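Long-range contacts in oxalate biosynthetic component 1 (Burkholderia thailandensis, PDB 5IKY), which probably makes oxalate as a bifunctional enzyme, pairing an alpha/beta-hydrolase-type serine hydrolase activity with an additional lyase activity in quorum sensing-dependent oxalogenesis: residues 566-571 against 684-689; 574-579 against 639-644. All blocks are in the same frame, centred on the assembly; numbering follows the deposited sequence.

Interaction 1: 566-571 against 684-689; sequences DTYRKI and LRCLEY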
ATOM      1  N   ASP A 566       9.943  21.575 -20.255  1.00 68.40           N
ATOM      2  CA  ASP A 566       9.521  22.845 -19.676  1.00 74.51           C
ATOM      3  C   ASP A 566       8.656  22.610 -18.443  1.00 67.24           C
ATOM      4  O   ASP A 566       8.805  23.296 -17.430  1.00 70.27           O
ATOM      5  CB  ASP A 566       8.764  23.688 -20.702  1.00 75.87           C
ATOM      6  CG  ASP A 566       8.602  25.131 -20.262  1.00102.18           C
ATOM      7  OD1 ASP A 566       9.582  25.899 -20.371  1.00109.00           O
ATOM      8  OD2 ASP A 566       7.499  25.497 -19.805  1.00114.49           O
ATOM      9  N   THR A 567       7.756  21.635 -18.535  1.00 56.22           N
ATOM     10  CA  THR A 567       6.917  21.257 -17.404  1.00 54.58           C
ATOM     11  C   THR A 567       7.772  20.831 -16.212  1.00 61.08           C
ATOM     12  O   THR A 567       7.515  21.233 -15.076  1.00 67.06           O
ATOM     13  CB  THR A 567       5.951  20.112 -17.769  1.00 62.26           C
ATOM     14  OG1 THR A 567       5.048  20.549 -18.791  1.00 57.63           O
ATOM     15  CG2 THR A 567       5.156  19.676 -16.549  1.00 40.36           C
ATOM     16  N   TYR A 568       8.797  20.028 -16.480  1.00 63.16           N
ATOM     17  CA  TYR A 568       9.696  19.568 -15.427  1.00 57.04           C
ATOM     18  C   TYR A 568      10.503  20.715 -14.831  1.00 59.46           C
ATOM     19  O   TYR A 568      10.714  20.767 -13.620  1.00 72.11           O
ATOM     20  CB  TYR A 568      10.651  18.492 -15.951  1.00 55.28           C
ATOM     21  CG  TYR A 568      11.773  18.192 -14.984  1.00 64.38           C
ATOM     22  CD1 TYR A 568      11.541  17.442 -13.839  1.00 67.05           C
ATOM     23  CD2 TYR A 568      13.059  18.670 -15.206  1.00 64.32           C
ATOM     24  CE1 TYR A 568      12.556  17.173 -12.943  1.00 62.95           C
ATOM     25  CE2 TYR A 568      14.083  18.405 -14.315  1.00 58.59           C
ATOM     26  CZ  TYR A 568      13.823  17.655 -13.186  1.00 63.48           C
ATOM     27  OH  TYR A 568      14.831  17.381 -12.292  1.00 68.19           O
ATOM     28  N   ARG A 569      10.960  21.622 -15.688  1.00 58.70           N
ATOM     29  CA  ARG A 569      11.767  22.758 -15.254  1.00 55.59           C
ATOM     30  C   ARG A 569      11.054  23.585 -14.186  1.00 67.35           C
ATOM     31  O   ARG A 569      11.681  24.069 -13.243  1.00 90.59           O
ATOM     32  CB  ARG A 569      12.123  23.646 -16.447  1.00 60.71           C
ATOM     33  CG  ARG A 569      12.993  24.839 -16.090  1.00 73.46           C
ATOM     34  CD  ARG A 569      13.022  25.856 -17.220  1.00 94.67           C
ATOM     35  NE  ARG A 569      11.679  26.285 -17.601  1.00109.90           N
ATOM     36  CZ  ARG A 569      10.983  27.223 -16.964  1.00111.40           C
ATOM     37  NH1 ARG A 569      11.501  27.834 -15.907  1.00 95.37           N
ATOM     38  NH2 ARG A 569       9.768  27.548 -17.383  1.00113.12           N
ATOM     39  N   LYS A 570       9.741  23.735 -14.337  1.00 52.03           N
ATOM     40  CA  LYS A 570       8.942  24.483 -13.373  1.00 60.26           C
ATOM     41  C   LYS A 570       8.895  23.764 -12.028  1.00 74.00           C
ATOM     42  O   LYS A 570       8.926  24.399 -10.973  1.00 84.65           O
ATOM     43  CB  LYS A 570       7.525  24.705 -13.908  1.00 59.64           C
ATOM     44  CG  LYS A 570       7.441  25.762 -14.999  1.00 58.32           C
ATOM     45  CD  LYS A 570       6.282  25.493 -15.943  1.00 75.04           C
ATOM     46  CE  LYS A 570       6.022  26.685 -16.848  1.00 88.48           C
ATOM     47  NZ  LYS A 570       4.956  26.395 -17.847  1.00107.30           N
ATOM     48  N   ILE A 571       8.820  22.437 -12.072  1.00 68.20           N
ATOM     49  CA  ILE A 571       8.860  21.627 -10.860  1.00 58.06           C
ATOM     50  C   ILE A 571      10.208  21.777 -10.162  1.00 60.61           C
ATOM     51  O   ILE A 571      10.278  21.941  -8.944  1.00 65.21           O
ATOM     52  CB  ILE A 571       8.606  20.137 -11.166  1.00 66.97           C
ATOM     53  CG1 ILE A 571       7.231  19.949 -11.806  1.00 57.48           C
ATOM     54  CG2 ILE A 571       8.728  19.300  -9.898  1.00 62.74           C
ATOM     55  CD1 ILE A 571       6.929  18.514 -12.181  1.00 50.30           C
ATOM     56  N   LEU A 684      18.662  16.382 -19.518  1.00 68.29           N
ATOM     57  CA  LEU A 684      19.127  15.127 -18.937  1.00 57.56           C
ATOM     58  C   LEU A 684      18.457  14.880 -17.588  1.00 60.78           C
ATOM     59  O   LEU A 684      18.069  13.754 -17.275  1.00 59.85           O
ATOM     60  CB  LEU A 684      20.650  15.130 -18.788  1.00 61.51           C
ATOM     61  CG  LEU A 684      21.287  13.932 -18.077  1.00 62.65           C
ATOM     62  CD1 LEU A 684      20.786  12.617 -18.654  1.00 66.47           C
ATOM     63  CD2 LEU A 684      22.801  14.009 -18.182  1.00 58.36           C
ATOM     64  N   ARG A 685      18.315  15.936 -16.794  1.00 57.77           N
ATOM     65  CA  ARG A 685      17.669  15.820 -15.493  1.00 57.65           C
ATOM     66  C   ARG A 685      16.191  15.492 -15.668  1.00 60.02           C
ATOM     67  O   ARG A 685      15.602  14.785 -14.847  1.00 62.05           O
ATOM     68  CB  ARG A 685      17.841  17.106 -14.679  1.00 60.39           C
ATOM     69  CG  ARG A 685      19.295  17.499 -14.440  1.00 67.43           C
ATOM     70  CD  ARG A 685      19.436  18.477 -13.278  1.00 68.35           C
ATOM     71  NE  ARG A 685      18.712  19.724 -13.511  1.00 71.72           N
ATOM     72  CZ  ARG A 685      19.229  20.789 -14.114  1.00 73.96           C
ATOM     73  NH1 ARG A 685      20.480  20.763 -14.552  1.00 72.49           N
ATOM     74  NH2 ARG A 685      18.492  21.880 -14.282  1.00 76.07           N
ATOM     75  N   CYS A 686      15.601  16.000 -16.747  1.00 59.75           N
ATOM     76  CA  CYS A 686      14.199  15.731 -17.047  1.00 63.49           C
ATOM     77  C   CYS A 686      13.993  14.264 -17.396  1.00 72.28           C
ATOM     78  O   CYS A 686      13.056  13.629 -16.910  1.00 63.60           O
ATOM     79  CB  CYS A 686      13.711  16.613 -18.196  1.00 72.48           C
ATOM     80  SG  CYS A 686      12.003  16.279 -18.706  1.00 63.98           S
ATOM     81  N   LEU A 687      14.873  13.738 -18.244  1.00 56.99           N
ATOM     82  CA  LEU A 687      14.820  12.336 -18.643  1.00 53.05           C
ATOM     83  C   LEU A 687      14.930  11.419 -17.432  1.00 56.13           C
ATOM     84  O   LEU A 687      14.204  10.429 -17.324  1.00 56.04           O
ATOM     85  CB  LEU A 687      15.933  12.016 -19.643  1.00 55.54           C
ATOM     86  CG  LEU A 687      15.816  12.642 -21.033  1.00 65.36           C
ATOM     87  CD1 LEU A 687      17.097  12.426 -21.821  1.00 63.96           C
ATOM     88  CD2 LEU A 687      14.626  12.068 -21.777  1.00 47.83           C
ATOM     89  N   GLU A 688      15.844  11.757 -16.526  1.00 54.88           N
ATOM     90  CA  GLU A 688      16.046  10.980 -15.308  1.00 55.80           C
ATOM     91  C   GLU A 688      14.792  10.990 -14.447  1.00 56.30           C
ATOM     92  O   GLU A 688      14.460   9.997 -13.803  1.00 72.05           O
ATOM     93  CB  GLU A 688      17.236  11.518 -14.509  1.00 62.63           C
ATOM     94  CG  GLU A 688      18.596  11.199 -15.113  1.00 75.11           C
ATOM     95  CD  GLU A 688      19.742  11.549 -14.181  1.00 87.23           C
ATOM     96  OE1 GLU A 688      19.509  12.278 -13.194  1.00 88.17           O
ATOM     97  OE2 GLU A 688      20.878  11.091 -14.436  1.00 92.81           O
ATOM     98  N   TYR A 689      14.098  12.123 -14.444  1.00 53.40           N
ATOM     99  CA  TYR A 689      12.846  12.253 -13.716  1.00 48.46           C
ATOM    100  C   TYR A 689      11.761  11.377 -14.337  1.00 51.48           C
ATOM    101  O   TYR A 689      11.070  10.640 -13.635  1.00 52.35           O
ATOM    102  CB  TYR A 689      12.400  13.718 -13.685  1.00 47.80           C
ATOM    103  CG  TYR A 689      10.983  13.928 -13.197  1.00 53.90           C
ATOM    104  CD1 TYR A 689      10.651  13.732 -11.863  1.00 59.91           C
ATOM    105  CD2 TYR A 689       9.981  14.336 -14.069  1.00 56.68           C
ATOM    106  CE1 TYR A 689       9.358  13.926 -11.412  1.00 59.65           C
ATOM    107  CE2 TYR A 689       8.686  14.534 -13.627  1.00 60.11           C
ATOM    108  CZ  TYR A 689       8.382  14.328 -12.298  1.00 60.57           C
ATOM    109  OH  TYR A 689       7.096  14.524 -11.854  1.00 60.25           O
TER
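Tyr568 sets its ring against helix 682-690, where Cys686 and Tyr689 both meet it from the same side, at different parts of the ring. The short axes of 566-571 and 684-689 cross at 89° with a closest approach of 9.6 Å; 269 Å² is buried, much of it on Tyr568. With CG anti to its backbone N, the ring carries on from a CB that already points at the other helix. One face receives the backbone of Cys686: its CA stands 3.9 Å from the centroid of the Tyr568 ring, 23° off the normal, a CH-pi contact displaced toward the rim. Cys686 SG approaches the same ring obliquely and meets Tyr568 CB at 3.8 Å, so the thiol sulfur lies beside the root of the tyrosine instead of over its centre. Tyr689 comes in next to the CD1-CE1 bond, with Tyr568 CE1 3.5 Å from Tyr689 CB and Tyr568 CD1 3.5 Å from Tyr689 CD2. The two ring planes differ by 32° and their centroids are 5.1 Å apart, a tilted arrangement that is neither a parallel stack nor an edge-to-face pair. Farther out, Ile571 CD1 reaches Tyr689 OH at 4.0 Å, the two side chains crossing at about a right angle, while Leu534 and Asp531 of helix 530-541 also touch Tyr689. Both helices belong to the cap domain, and Leu687 turns from this contact to helix 715-734. No hydrogen bond joins the two segments directly. Instead, Glu572, just beyond 566-571, is hydrogen-bonded through OE1 to Tyr568 OH and, through OE2, forms a salt bridge with Arg685 NH2, so one carboxylate links the polar ends of residues from both helices beside an otherwise apolar, aromatic contact.

Interaction 2: 574-579 against 639-644; sequences RLAAHL and ELLVPR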
ATOM      1  N   ARG A 574      10.669  24.981  -8.247  1.00 65.67           N
ATOM      2  CA  ARG A 574      10.009  24.967  -6.948  1.00 66.67           C
ATOM      3  C   ARG A 574      10.835  24.214  -5.909  1.00 81.02           C
ATOM      4  O   ARG A 574      10.840  24.571  -4.730  1.00 86.25           O
ATOM      5  CB  ARG A 574       8.614  24.349  -7.065  1.00 55.73           C
ATOM      6  CG  ARG A 574       7.587  25.252  -7.733  1.00 56.60           C
ATOM      7  CD  ARG A 574       6.234  24.559  -7.860  1.00 64.57           C
ATOM      8  NE  ARG A 574       5.923  23.747  -6.686  1.00 94.57           N
ATOM      9  CZ  ARG A 574       5.417  24.226  -5.554  1.00101.81           C
ATOM     10  NH1 ARG A 574       5.161  25.522  -5.435  1.00111.10           N
ATOM     11  NH2 ARG A 574       5.168  23.410  -4.539  1.00 89.31           N
ATOM     12  N   LEU A 575      11.530  23.168  -6.347  1.00 80.31           N
ATOM     13  CA  LEU A 575      12.411  22.425  -5.456  1.00 71.82           C
ATOM     14  C   LEU A 575      13.642  23.258  -5.125  1.00 70.61           C
ATOM     15  O   LEU A 575      14.118  23.252  -3.992  1.00 70.74           O
ATOM     16  CB  LEU A 575      12.825  21.092  -6.082  1.00 70.39           C
ATOM     17  CG  LEU A 575      13.808  20.252  -5.261  1.00 67.82           C
ATOM     18  CD1 LEU A 575      13.264  19.988  -3.861  1.00 68.69           C
ATOM     19  CD2 LEU A 575      14.116  18.946  -5.971  1.00 65.03           C
ATOM     20  N   ALA A 576      14.143  23.982  -6.121  1.00 59.29           N
ATOM     21  CA  ALA A 576      15.322  24.821  -5.943  1.00 74.73           C
ATOM     22  C   ALA A 576      15.050  25.961  -4.965  1.00 91.34           C
ATOM     23  O   ALA A 576      15.890  26.284  -4.127  1.00 89.69           O
ATOM     24  CB  ALA A 576      15.785  25.373  -7.283  1.00 63.23           C
ATOM     25  N   ALA A 577      13.871  26.566  -5.077  1.00 99.63           N
ATOM     26  CA  ALA A 577      13.494  27.671  -4.204  1.00 80.81           C
ATOM     27  C   ALA A 577      13.328  27.199  -2.763  1.00 81.98           C
ATOM     28  O   ALA A 577      13.723  27.891  -1.824  1.00 86.94           O
ATOM     29  CB  ALA A 577      12.216  28.326  -4.699  1.00 64.19           C
ATOM     30  N   HIS A 578      12.743  26.017  -2.596  1.00 66.62           N
ATOM     31  CA  HIS A 578      12.547  25.448  -1.269  1.00 73.34           C
ATOM     32  C   HIS A 578      13.878  25.123  -0.597  1.00 80.52           C
ATOM     33  O   HIS A 578      14.023  25.277   0.615  1.00 81.43           O
ATOM     34  CB  HIS A 578      11.683  24.190  -1.345  1.00 64.34           C
ATOM     35  CG  HIS A 578      11.481  23.517  -0.023  1.00 78.29           C
ATOM     36  ND1 HIS A 578      12.008  22.277   0.271  1.00 86.04           N
ATOM     37  CD2 HIS A 578      10.812  23.913   1.087  1.00 74.42           C
ATOM     38  CE1 HIS A 578      11.670  21.938   1.501  1.00 76.49           C
ATOM     39  NE2 HIS A 578      10.944  22.913   2.018  1.00 76.32           N
ATOM     40  N   LEU A 579      14.846  24.674  -1.391  1.00 85.32           N
ATOM     41  CA  LEU A 579      16.172  24.351  -0.871  1.00 95.13           C
ATOM     42  C   LEU A 579      16.971  25.615  -0.569  1.00109.03           C
ATOM     43  O   LEU A 579      17.871  25.604   0.271  1.00114.20           O
ATOM     44  CB  LEU A 579      16.941  23.471  -1.859  1.00 79.13           C
ATOM     45  CG  LEU A 579      16.405  22.056  -2.082  1.00 78.60           C
ATOM     46  CD1 LEU A 579      17.274  21.309  -3.083  1.00 90.89           C
ATOM     47  CD2 LEU A 579      16.314  21.296  -0.767  1.00 74.82           C
ATOM     48  N   GLU A 639      23.746  21.156  -7.883  1.00 88.31           N
ATOM     49  CA  GLU A 639      23.426  21.031  -9.299  1.00 94.96           C
ATOM     50  C   GLU A 639      22.160  21.806  -9.660  1.00100.44           C
ATOM     51  O   GLU A 639      21.976  22.210 -10.808  1.00105.05           O
ATOM     52  CB  GLU A 639      23.266  19.555  -9.666  1.00 98.52           C
ATOM     53  CG  GLU A 639      23.396  19.244 -11.143  1.00102.40           C
ATOM     54  CD  GLU A 639      23.388  17.751 -11.414  1.00114.90           C
ATOM     55  OE1 GLU A 639      22.745  17.007 -10.642  1.00118.43           O
ATOM     56  OE2 GLU A 639      24.035  17.322 -12.391  1.00117.34           O
ATOM     57  N   LEU A 640      21.298  22.016  -8.671  1.00 91.21           N
ATOM     58  CA  LEU A 640      20.022  22.690  -8.893  1.00 85.10           C
ATOM     59  C   LEU A 640      20.080  24.186  -8.594  1.00 77.76           C
ATOM     60  O   LEU A 640      19.382  24.978  -9.226  1.00 78.63           O
ATOM     61  CB  LEU A 640      18.927  22.041  -8.042  1.00 77.94           C
ATOM     62  CG  LEU A 640      17.986  21.064  -8.752  1.00 76.92           C
ATOM     63  CD1 LEU A 640      18.765  19.939  -9.420  1.00 78.69           C
ATOM     64  CD2 LEU A 640      16.960  20.508  -7.776  1.00 71.66           C
ATOM     65  N   LEU A 641      20.912  24.570  -7.630  1.00 81.77           N
ATOM     66  CA  LEU A 641      20.949  25.953  -7.169  1.00 85.76           C
ATOM     67  C   LEU A 641      21.892  26.829  -7.992  1.00 93.08           C
ATOM     68  O   LEU A 641      21.596  27.995  -8.248  1.00 96.36           O
ATOM     69  CB  LEU A 641      21.343  26.005  -5.692  1.00 87.53           C
ATOM     70  CG  LEU A 641      20.399  25.275  -4.733  1.00 81.09           C
ATOM     71  CD1 LEU A 641      20.719  25.617  -3.288  1.00 81.10           C
ATOM     72  CD2 LEU A 641      18.948  25.593  -5.053  1.00 79.25           C
ATOM     73  N   VAL A 642      23.024  26.264  -8.400  1.00 97.59           N
ATOM     74  CA  VAL A 642      24.021  27.003  -9.178  1.00 96.78           C
ATOM     75  C   VAL A 642      23.495  27.597 -10.499  1.00 90.92           C
ATOM     76  O   VAL A 642      23.739  28.773 -10.771  1.00 98.69           O
ATOM     77  CB  VAL A 642      25.256  26.115  -9.485  1.00 94.27           C
ATOM     78  CG1 VAL A 642      26.106  26.727 -10.590  1.00 86.13           C
ATOM     79  CG2 VAL A 642      26.081  25.908  -8.226  1.00 85.91           C
ATOM     80  N   PRO A 643      22.773  26.804 -11.320  1.00 95.54           N
ATOM     81  CA  PRO A 643      22.338  27.393 -12.595  1.00 95.74           C
ATOM     82  C   PRO A 643      21.370  28.563 -12.428  1.00101.97           C
ATOM     83  O   PRO A 643      21.277  29.411 -13.316  1.00102.20           O
ATOM     84  CB  PRO A 643      21.640  26.225 -13.306  1.00 85.13           C
ATOM     85  CG  PRO A 643      22.141  25.000 -12.631  1.00 92.35           C
ATOM     86  CD  PRO A 643      22.352  25.395 -11.209  1.00 86.54           C
ATOM     87  N   ARG A 644      20.666  28.606 -11.301  1.00 99.48           N
ATOM     88  CA  ARG A 644      19.647  29.624 -11.077  1.00100.28           C
ATOM     89  C   ARG A 644      20.207  30.829 -10.330  1.00 95.48           C
ATOM     90  O   ARG A 644      19.548  31.865 -10.223  1.00103.66           O
ATOM     91  CB  ARG A 644      18.467  29.025 -10.309  1.00101.99           C
ATOM     92  CG  ARG A 644      18.097  27.629 -10.778  1.00 97.53           C
ATOM     93  CD  ARG A 644      16.728  27.203 -10.281  1.00 83.73           C
ATOM     94  NE  ARG A 644      16.452  25.807 -10.613  1.00 89.10           N
ATOM     95  CZ  ARG A 644      16.061  25.385 -11.812  1.00 89.54           C
ATOM     96  NH1 ARG A 644      15.833  24.097 -12.021  1.00 81.41           N
ATOM     97  NH2 ARG A 644      15.893  26.251 -12.802  1.00113.26           N
TER
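Ala576 sits opposite Leu641 and Arg644, its CA 5.9 Å from that of Leu641, and its small side chain lets the backbones come this near. The Leu641 branch ending in CD2 does the touching: it lies 3.3 Å from the carbonyl O of Ala576 and 3.9 Å from Ala576 CB. CG of Leu641 stands anti to the carbonyl carbon (chi1 -60°); CD2, further along the chain, also meets Leu579 CB at 4.3 Å. On another flank, CD2 of Leu575 meets CD2 of Leu640 at 3.7 Å, methyl against methyl, with the two side chains crossing obliquely. Arg644 supplies the third approach: its chain, extended from CG to NE, passes Ala576 so that CB of the alanine is 3.6 Å from Arg644 CD and 3.4 Å from Arg644 NE.

These contacts join the C-terminal part of helix 562-579 to the C-terminal part of helix 629-641 and the residues that follow, two helices of the cap domain joined by a span that contains no strand. Residues 642-644 keep helical backbone angles, and a backbone hydrogen bond from Arg644 N to Leu641 O links Arg644 back to Leu641. The guanidinium is held from beyond the segments by two acidic residues of helix 562-579, with Arg644 NH2 in a salt bridge to Asp573 and NH1 in one to Glu572. Ala599 of helix 592-602 touches both Leu575 and Leu579, and Tyr651 lies against Leu641.

Helix 562-579 serves both contacts, meeting helix 682-690 through 566-571 and the C-terminal part of helix 629-641 through 574-579, with centres 13 Å apart. Both are largely buried and of similar size, 269 and 253 Å², and neither has a hydrogen bond across its segments. Their chemistry differs: interaction 1 is carried by aromatic rings and a cysteine, whereas interaction 2 uses leucine methyls around an alanine, with an arginine at its margin. They meet at Arg685 and Arg644, whose NH2 and NH1 are 4.1 Å apart. Glu572 forms salt bridges with both arginines, probably easing the repulsion between these like charges.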